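Local structure of phosphinothricin N-acetyltransferase (Brucella ovis, 5DWM) at residues Ile26-Gln29 with Ala30-Gly34; Pro84-Arg87 with Trp88-Glu91. The protein binds acetyl-CoA and probably acts as a GNAT-family acyltransferase, transferring the acetyl group to phosphinothricin or a related amine. All coordinates share one frame; numbering follows the deposited sequence.

Contact 1. Residues Ile26-Gln29 with Ala30-Gly34; sequences IYTQ and AVLTG
Tyr27 and Val31 meet one turn apart in the last turns of helix 20-33, the first helix of the GNAT fold. Val31 lays CG2 over one face of the phenol ring, 3.7 Å from its centroid and 20° off the ring normal, a CH-pi contact displaced toward the rim, where CE2 is the nearest ring atom. The tyrosine reaches this place because its CG stands anti to the backbone N (chi1 -170°), which leans the ring toward the C-terminal end of the helix, over the side where Val31 sits. A flat aromatic suits the site: it offers a face to the valine, meets the ring of Tyr95 edge-to-face, and carries its OH to hydrogen bonds with Glu39 and Ser37.

On another side of the helix, Thr28 and Leu32 run side by side in the same direction, and Thr28 CG2 touches Leu32 CD1 at 3.8 Å. The threonine thus divides its branches, since OG1 bonds back to Thr24 O while CG2 gives the leucine an apolar neighbour; both side chains also touch Pro42.

Backbone bonds from Ala30 N to Ile26 O and from Val31 N to Tyr27 O keep the helical spacing. Near the C-terminal end, Gln29 O is gripped twice by one residue. Thr33 N reaches it at 2.9 Å, tilted from the carbonyl plane. With chi1 of 72°, Thr33 also turns its hydroxyl back along the helix, and OG1 donates to Gln29 O at 2.7 Å from the opposite face of that plane.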
ATOM      1  N   ILE A  26       6.819  -0.576  23.497  1.00 14.57           N
ATOM      2  CA  ILE A  26       5.497  -1.064  23.105  1.00 15.09           C
ATOM      3  C   ILE A  26       5.569  -1.742  21.744  1.00 15.03           C
ATOM      4  O   ILE A  26       5.058  -2.850  21.548  1.00 15.66           O
ATOM      5  CB  ILE A  26       4.486   0.095  23.103  1.00 16.03           C
ATOM      6  CG1 ILE A  26       4.252   0.582  24.537  1.00 16.73           C
ATOM      7  CG2 ILE A  26       3.170  -0.322  22.450  1.00 17.35           C
ATOM      8  CD1 ILE A  26       3.401   1.834  24.631  1.00 18.56           C
ATOM      9  N   TYR A  27       6.204  -1.080  20.777  1.00 14.00           N
ATOM     10  CA  TYR A  27       6.287  -1.658  19.440  1.00 13.47           C
ATOM     11  C   TYR A  27       7.131  -2.931  19.436  1.00 14.60           C
ATOM     12  O   TYR A  27       6.816  -3.880  18.701  1.00 14.72           O
ATOM     13  CB  TYR A  27       6.813  -0.617  18.441  1.00 13.60           C
ATOM     14  CG  TYR A  27       6.707  -1.074  17.001  1.00 13.20           C
ATOM     15  CD1 TYR A  27       5.477  -1.416  16.451  1.00 14.05           C
ATOM     16  CD2 TYR A  27       7.836  -1.188  16.203  1.00 13.51           C
ATOM     17  CE1 TYR A  27       5.372  -1.864  15.141  1.00 13.80           C
ATOM     18  CE2 TYR A  27       7.745  -1.637  14.882  1.00 13.31           C
ATOM     19  CZ  TYR A  27       6.503  -1.973  14.370  1.00 12.63           C
ATOM     20  OH  TYR A  27       6.377  -2.408  13.078  1.00 14.17           O
ATOM     21  N   THR A  28       8.189  -2.978  20.254  1.00 14.67           N
ATOM     22  CA  THR A  28       9.009  -4.185  20.344  1.00 15.05           C
ATOM     23  C   THR A  28       8.160  -5.397  20.715  1.00 15.47           C
ATOM     24  O   THR A  28       8.271  -6.462  20.097  1.00 16.39           O
ATOM     25  CB  THR A  28      10.142  -3.970  21.352  1.00 16.34           C
ATOM     26  OG1 THR A  28      11.086  -3.036  20.810  1.00 18.45           O
ATOM     27  CG2 THR A  28      10.854  -5.294  21.690  1.00 18.11           C
ATOM     28  N   GLN A  29       7.300  -5.251  21.728  1.00 15.95           N
ATOM     29  CA  GLN A  29       6.432  -6.363  22.114  1.00 16.50           C
ATOM     30  C   GLN A  29       5.465  -6.737  20.998  1.00 15.41           C
ATOM     31  O   GLN A  29       5.214  -7.925  20.757  1.00 18.22           O
ATOM     32  CB  GLN A  29       5.674  -6.029  23.402  1.00 18.77           C
ATOM     33  CG  GLN A  29       6.566  -5.989  24.628  1.00 22.34           C
ATOM     34  CD  GLN A  29       7.498  -7.183  24.686  1.00 26.53           C
ATOM     35  OE1 GLN A  29       7.052  -8.331  24.667  1.00 29.00           O
ATOM     36  NE2 GLN A  29       8.803  -6.918  24.726  1.00 27.07           N
ATOM     37  N   ALA A  30       4.907  -5.737  20.307  1.00 15.47           N
ATOM     38  CA  ALA A  30       4.039  -6.016  19.165  1.00 15.97           C
ATOM     39  C   ALA A  30       4.767  -6.813  18.086  1.00 16.28           C
ATOM     40  O   ALA A  30       4.216  -7.774  17.532  1.00 18.03           O
ATOM     41  CB  ALA A  30       3.519  -4.704  18.585  1.00 16.53           C
ATOM     42  N   VAL A  31       6.012  -6.439  17.788  1.00 14.96           N
ATOM     43  CA  VAL A  31       6.769  -7.131  16.749  1.00 15.18           C
ATOM     44  C   VAL A  31       7.070  -8.561  17.168  1.00 16.98           C
ATOM     45  O   VAL A  31       6.930  -9.501  16.374  1.00 17.38           O
ATOM     46  CB  VAL A  31       8.052  -6.340  16.424  1.00 14.56           C
ATOM     47  CG1 VAL A  31       9.005  -7.175  15.582  1.00 15.93           C
ATOM     48  CG2 VAL A  31       7.708  -5.032  15.718  1.00 14.21           C
ATOM     49  N   LEU A  32       7.478  -8.752  18.427  1.00 17.59           N
ATOM     50  CA  LEU A  32       7.943 -10.061  18.876  1.00 18.64           C
ATOM     51  C   LEU A  32       6.793 -11.032  19.120  1.00 20.24           C
ATOM     52  O   LEU A  32       6.914 -12.223  18.812  1.00 22.40           O
ATOM     53  CB  LEU A  32       8.779  -9.916  20.145  1.00 18.85           C
ATOM     54  CG  LEU A  32      10.135  -9.229  19.977  1.00 19.94           C
ATOM     55  CD1 LEU A  32      10.839  -9.055  21.313  1.00 20.96           C
ATOM     56  CD2 LEU A  32      10.996 -10.014  18.999  1.00 22.60           C
ATOM     57  N   THR A  33       5.677 -10.549  19.670  1.00 22.04           N
ATOM     58  CA  THR A  33       4.595 -11.419  20.112  1.00 23.60           C
ATOM     59  C   THR A  33       3.329 -11.324  19.273  1.00 24.56           C
ATOM     60  O   THR A  33       2.394 -12.090  19.524  1.00 28.59           O
ATOM     61  CB  THR A  33       4.210 -11.117  21.572  1.00 25.79           C
ATOM     62  OG1 THR A  33       3.518  -9.860  21.637  1.00 26.88           O
ATOM     63  CG2 THR A  33       5.441 -11.053  22.454  1.00 27.18           C
ATOM     64  N   GLY A  34       3.251 -10.410  18.299  1.00 22.40           N
ATOM     65  CA  GLY A  34       2.014 -10.170  17.592  1.00 19.70           C
ATOM     66  C   GLY A  34       2.212 -10.249  16.089  1.00 21.45           C
ATOM     67  O   GLY A  34       3.334 -10.358  15.589  1.00 22.50           O
TER

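Contact 2. Residues Pro84-Arg87 with Trp88-Glu91; sequences PAYR and WLAE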
ATOM      1  N   PRO A  84       0.492  12.149  -5.987  1.00 16.39           N
ATOM      2  CA  PRO A  84      -0.395  13.290  -5.670  1.00 17.66           C
ATOM      3  C   PRO A  84      -1.892  13.008  -5.631  1.00 15.45           C
ATOM      4  O   PRO A  84      -2.589  13.617  -4.811  1.00 16.18           O
ATOM      5  CB  PRO A  84      -0.011  14.334  -6.728  1.00 20.08           C
ATOM      6  CG  PRO A  84       1.411  14.039  -7.003  1.00 20.56           C
ATOM      7  CD  PRO A  84       1.533  12.535  -6.957  1.00 17.30           C
ATOM      8  N   ALA A  85      -2.425  12.130  -6.485  1.00 14.19           N
ATOM      9  CA  ALA A  85      -3.864  11.878  -6.431  1.00 14.11           C
ATOM     10  C   ALA A  85      -4.295  11.253  -5.107  1.00 12.97           C
ATOM     11  O   ALA A  85      -5.474  11.348  -4.753  1.00 14.67           O
ATOM     12  CB  ALA A  85      -4.316  11.008  -7.609  1.00 13.73           C
ATOM     13  N   TYR A  86      -3.369  10.633  -4.365  1.00 13.20           N
ATOM     14  CA  TYR A  86      -3.646  10.004  -3.074  1.00 13.16           C
ATOM     15  C   TYR A  86      -3.631  10.983  -1.898  1.00 12.96           C
ATOM     16  O   TYR A  86      -3.788  10.542  -0.753  1.00 14.45           O
ATOM     17  CB  TYR A  86      -2.579   8.947  -2.766  1.00 14.22           C
ATOM     18  CG  TYR A  86      -2.670   7.610  -3.479  1.00 14.00           C
ATOM     19  CD1 TYR A  86      -3.743   6.748  -3.261  1.00 14.27           C
ATOM     20  CD2 TYR A  86      -1.642   7.171  -4.313  1.00 14.70           C
ATOM     21  CE1 TYR A  86      -3.801   5.498  -3.872  1.00 14.91           C
ATOM     22  CE2 TYR A  86      -1.695   5.922  -4.929  1.00 15.01           C
ATOM     23  CZ  TYR A  86      -2.775   5.089  -4.706  1.00 15.06           C
ATOM     24  OH  TYR A  86      -2.812   3.841  -5.312  1.00 18.60           O
ATOM     25  N   ARG A  87      -3.424  12.284  -2.126  1.00 13.47           N
ATOM     26  CA  ARG A  87      -3.122  13.200  -1.021  1.00 13.73           C
ATOM     27  C   ARG A  87      -4.292  13.461  -0.078  1.00 14.62           C
ATOM     28  O   ARG A  87      -4.076  14.103   0.952  1.00 15.93           O
ATOM     29  CB  ARG A  87      -2.527  14.525  -1.528  1.00 16.89           C
ATOM     30  CG  ARG A  87      -1.062  14.422  -1.937  1.00 22.46           C
ATOM     31  CD  ARG A  87      -0.496  15.757  -2.417  1.00 29.59           C
ATOM     32  NE  ARG A  87      -0.458  16.779  -1.369  1.00 35.82           N
ATOM     33  CZ  ARG A  87       0.541  16.930  -0.504  1.00 39.11           C
ATOM     34  NH1 ARG A  87       1.590  16.113  -0.547  1.00 40.11           N
ATOM     35  NH2 ARG A  87       0.489  17.890   0.411  1.00 40.05           N
ATOM     36  N   TRP A  88      -5.505  13.006  -0.394  1.00 14.08           N
ATOM     37  CA  TRP A  88      -6.634  13.106   0.523  1.00 14.66           C
ATOM     38  C   TRP A  88      -6.886  11.810   1.289  1.00 14.23           C
ATOM     39  O   TRP A  88      -7.896  11.701   1.988  1.00 14.46           O
ATOM     40  CB  TRP A  88      -7.894  13.563  -0.220  1.00 16.38           C
ATOM     41  CG  TRP A  88      -7.799  14.961  -0.789  1.00 17.50           C
ATOM     42  CD1 TRP A  88      -8.226  16.117  -0.197  1.00 18.90           C
ATOM     43  CD2 TRP A  88      -7.251  15.341  -2.059  1.00 17.91           C
ATOM     44  NE1 TRP A  88      -7.979  17.192  -1.022  1.00 20.22           N
ATOM     45  CE2 TRP A  88      -7.376  16.743  -2.168  1.00 18.84           C
ATOM     46  CE3 TRP A  88      -6.659  14.632  -3.114  1.00 18.58           C
ATOM     47  CZ2 TRP A  88      -6.940  17.448  -3.291  1.00 20.19           C
ATOM     48  CZ3 TRP A  88      -6.221  15.338  -4.232  1.00 18.98           C
ATOM     49  CH2 TRP A  88      -6.362  16.730  -4.308  1.00 19.58           C
ATOM     50  N   LEU A  89      -5.985  10.840   1.179  1.00 13.96           N
ATOM     51  CA  LEU A  89      -6.103   9.530   1.803  1.00 13.98           C
ATOM     52  C   LEU A  89      -4.999   9.410   2.848  1.00 13.51           C
ATOM     53  O   LEU A  89      -3.818   9.580   2.527  1.00 14.23           O
ATOM     54  CB  LEU A  89      -5.954   8.439   0.735  1.00 13.81           C
ATOM     55  CG  LEU A  89      -5.871   6.994   1.249  1.00 14.58           C
ATOM     56  CD1 LEU A  89      -7.196   6.602   1.891  1.00 15.59           C
ATOM     57  CD2 LEU A  89      -5.496   6.054   0.102  1.00 15.20           C
ATOM     58  N   ALA A  90      -5.380   9.173   4.105  1.00 14.27           N
ATOM     59  CA  ALA A  90      -4.422   8.901   5.166  1.00 13.17           C
ATOM     60  C   ALA A  90      -4.622   7.483   5.689  1.00 14.08           C
ATOM     61  O   ALA A  90      -5.677   6.877   5.501  1.00 14.15           O
ATOM     62  CB  ALA A  90      -4.556   9.906   6.317  1.00 16.16           C
ATOM     63  N   GLU A  91      -3.594   6.963   6.359  1.00 14.14           N
ATOM     64  CA  GLU A  91      -3.620   5.634   6.957  1.00 14.52           C
ATOM     65  C   GLU A  91      -3.329   5.753   8.448  1.00 15.73           C
ATOM     66  O   GLU A  91      -2.451   6.523   8.847  1.00 16.90           O
ATOM     67  CB  GLU A  91      -2.555   4.750   6.289  1.00 16.82           C
ATOM     68  CG  GLU A  91      -2.509   3.323   6.824  1.00 18.84           C
ATOM     69  CD  GLU A  91      -1.461   2.477   6.125  1.00 20.63           C
ATOM     70  OE1 GLU A  91      -1.136   2.772   4.959  1.00 24.70           O
ATOM     71  OE2 GLU A  91      -0.972   1.518   6.747  1.00 21.05           O
TER
HETATM   72  O   HOH W   1      -6.766  11.239  -2.248  1.00 14.91           O
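A type I beta turn, Tyr86 to Leu89, leads from the loop after strand 70-79 into strand 89-96. Its closing bond runs from Leu89 N to Tyr86 O, 2.9 Å long, with the donor well above the carbonyl plane (44°). Beside this bond the Tyr86 and Leu89 side chains lie side by side, pointing the same way, and Tyr86 CD1 touches Leu89 CD2 at 3.9 Å. The leucine CG, anti to the backbone N (chi1 172°), sets the branches beside the tyrosine ring. Those branches and the ring carbons make an apolar pair, as befits buried positions: Leu89 also packs on Leu126 of strand 124-129, and the Tyr86 ring meets that of Tyr38 of the second subunit.

The turn therefore sits where the central GNAT sheet borders the dimer interface, preceded by a short 3-10 segment beginning at Pro84, whose O accepts from Arg87 N. Proline fits this start, its fixed phi being already helical.

Trp88 turns its indole back alongside residues 84-85, bringing CE3 to 3.9 Å from Ala85 O, which lies at the ring edge in its plane. Phe158 of the second subunit also packs on this indole. Arg87 carries its guanidinium to the C-terminal tail, where NE bonds to Ser184 OG. Close to the indole edge, a water bridges the backbone, donating to Ala85 O at 2.8 Å and accepting from Trp88 N at 2.9 Å.

In the fold
Contacts 1 and 2 lie on opposite sides of the chain's centre, with their own centres 28 Å apart and their nearest atoms about 10 Å apart. Strand 89-96 relates them: residues 88-91 enter it, while farther along it Tyr95 packs on helix 20-33 at contact 1. That far part of the strand also carries the acetyl-CoA-binding residues Ile94 and Ile96; the side chain of Ile26 comes to about 6 Å from that of Ile96. Contact 1 therefore lies near the cofactor site, although no acetyl-CoA is bound to this chain in the model. Contact 2 is remote from that site and faces the second subunit, whose Arg81 forms a salt bridge with Glu91.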